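Local coordinates for poly-beta-1,6-N-acetyl-D-glucosamine N-deacetylase (Aggregatibacter actinomycetemcomitans, PDB 4U10), which probably hydrolyses carbon-nitrogen (non-peptide) bonds, acting as a metal-binding de-N-acetylase of poly-beta-1,6-N-acetyl-D-glucosamine through the polysaccharide deacetylase domain that this chain represents, at residues Leu7-Val12 with Leu248-Glu253. Sequence-based numbering, arbitrary orientation.
Sequences LAYHSV and LLIDTE. With ZN (zinc ion), chain D.
The short strand 248-249 runs parallel to strand 3-13, with A8 giving its N-H to L248 O (2.8 Å) and taking I250 N on its own carbonyl oxygen (3.0 Å, N-H...O 170°), which joins 248-249 to the mixed sheet of the polysaccharide deacetylase (NodB-type) domain. A8 CB lies 3.5 Å from L248 O, and the side chain ends there, on the face that L249 shares. On the other face L7 and L248 lie side by side, pointing the same way, with L7 CD2 4.2 Å from L248 CB. I250, just beyond the strand, turns CG1 beside its backbone N (chi1 -55°) and sets it over the centre of the Y9 ring, a CH-pi contact of 3.7 Å to the centroid; I250 CG2 comes within 3.5 Å of Y9 CE1, beyond that side of the ring. The phenol suits this spot because its flat ring accepts the isoleucine while OH bonds H37 ND1. L249 CD1 meets the edge of the H10 ring near its plane, 3.5 Å from CE1. H10 binds zinc together with D74. Its imidazole serves two partners: with NE2 given to zinc, ND1 serves as donor to a water, 2.6 Å away, which also donates to A8 O and I250 O, and NE2 meets the zinc ion at 2.1 Å.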
# COMPACT_ATOMS: atom_id res chain seq x y z
N LEU A 7 10.20 0.31 1.46
CA LEU A 7 9.97 1.43 0.55
C LEU A 7 8.53 1.49 0.06
O LEU A 7 7.95 0.47 -0.32
CB LEU A 7 10.88 1.39 -0.64
CG LEU A 7 12.42 1.20 -0.45
CD1 LEU A 7 13.18 1.33 -1.79
CD2 LEU A 7 12.94 2.19 0.59
N ALA A 8 7.93 2.68 0.06
CA ALA A 8 6.52 2.81 -0.39
C ALA A 8 6.41 3.54 -1.73
O ALA A 8 6.63 4.76 -1.81
CB ALA A 8 5.69 3.55 0.68
N TYR A 9 5.95 2.84 -2.76
CA TYR A 9 5.79 3.36 -4.10
C TYR A 9 4.30 3.43 -4.43
O TYR A 9 3.52 2.82 -3.76
CB TYR A 9 6.41 2.43 -5.15
CG TYR A 9 7.94 2.40 -5.15
CD1 TYR A 9 8.68 3.30 -5.92
CD2 TYR A 9 8.63 1.44 -4.42
CE1 TYR A 9 10.09 3.26 -5.88
CE2 TYR A 9 10.03 1.37 -4.42
CZ TYR A 9 10.75 2.25 -5.11
OH TYR A 9 12.15 2.17 -5.05
N HIS A 10 3.94 4.21 -5.45
CA HIS A 10 2.56 4.26 -5.94
C HIS A 10 2.59 3.91 -7.42
O HIS A 10 2.97 2.75 -7.78
CB HIS A 10 1.95 5.64 -5.62
CG HIS A 10 1.77 5.82 -4.15
ND1 HIS A 10 2.81 6.15 -3.32
CD2 HIS A 10 0.70 5.60 -3.36
CE1 HIS A 10 2.40 6.17 -2.07
NE2 HIS A 10 1.11 5.85 -2.06
N SER A 11 2.25 4.84 -8.29
CA SER A 11 2.31 4.53 -9.70
C SER A 11 3.72 4.74 -10.25
O SER A 11 4.47 5.62 -9.76
CB SER A 11 1.30 5.32 -10.49
OG SER A 11 1.09 4.69 -11.68
N VAL A 12 4.01 3.96 -11.29
CA VAL A 12 5.28 3.94 -12.04
C VAL A 12 4.92 3.85 -13.54
O VAL A 12 4.19 2.99 -13.97
CB VAL A 12 6.24 2.81 -11.64
CG1 VAL A 12 7.56 2.93 -12.42
CG2 VAL A 12 6.58 2.85 -10.16
N LEU A 248 9.50 4.38 3.80
CA LEU A 248 9.89 5.60 3.13
C LEU A 248 8.96 5.90 1.96
O LEU A 248 8.85 5.10 1.04
CB LEU A 248 11.35 5.45 2.64
CG LEU A 248 11.87 6.66 1.87
CD1 LEU A 248 11.88 7.89 2.77
CD2 LEU A 248 13.24 6.27 1.38
N LEU A 249 8.30 7.05 1.96
CA LEU A 249 7.49 7.45 0.80
C LEU A 249 8.34 7.90 -0.36
O LEU A 249 9.05 8.90 -0.24
CB LEU A 249 6.55 8.61 1.19
CG LEU A 249 5.64 9.20 0.11
CD1 LEU A 249 4.72 8.13 -0.41
CD2 LEU A 249 4.83 10.39 0.60
N ILE A 250 8.27 7.20 -1.48
CA ILE A 250 9.08 7.50 -2.62
C ILE A 250 8.45 8.64 -3.44
O ILE A 250 7.26 8.67 -3.69
CB ILE A 250 9.27 6.25 -3.51
CG1 ILE A 250 9.85 5.05 -2.71
CG2 ILE A 250 10.14 6.59 -4.69
CD1 ILE A 250 11.31 5.23 -2.27
N ASP A 251 9.26 9.57 -3.91
CA ASP A 251 8.77 10.53 -4.92
C ASP A 251 9.85 10.76 -5.98
O ASP A 251 10.98 10.18 -5.89
CB ASP A 251 8.32 11.85 -4.27
CG ASP A 251 9.40 12.48 -3.36
OD1 ASP A 251 10.56 12.71 -3.78
OD2 ASP A 251 9.06 12.80 -2.21
N THR A 252 9.53 11.59 -6.97
CA THR A 252 10.48 11.87 -8.06
C THR A 252 11.77 12.50 -7.60
O THR A 252 12.68 12.52 -8.40
CB THR A 252 9.94 12.83 -9.09
OG1 THR A 252 9.53 13.97 -8.38
CG2 THR A 252 8.80 12.25 -9.84
N GLU A 253 11.85 13.04 -6.38
CA GLU A 253 13.12 13.57 -5.81
C GLU A 253 13.87 12.59 -4.93
O GLU A 253 14.88 12.93 -4.31
CB GLU A 253 12.91 14.83 -4.97
CG GLU A 253 13.01 16.12 -5.77
CD GLU A 253 11.73 16.42 -6.52
OE1 GLU A 253 11.09 17.47 -6.21
OE2 GLU A 253 11.37 15.61 -7.41
ZN ZN D . 0.06 5.14 -0.32
O HOH W 1 5.37 6.60 -3.44
O HOH W 2 -1.89 5.61 -0.33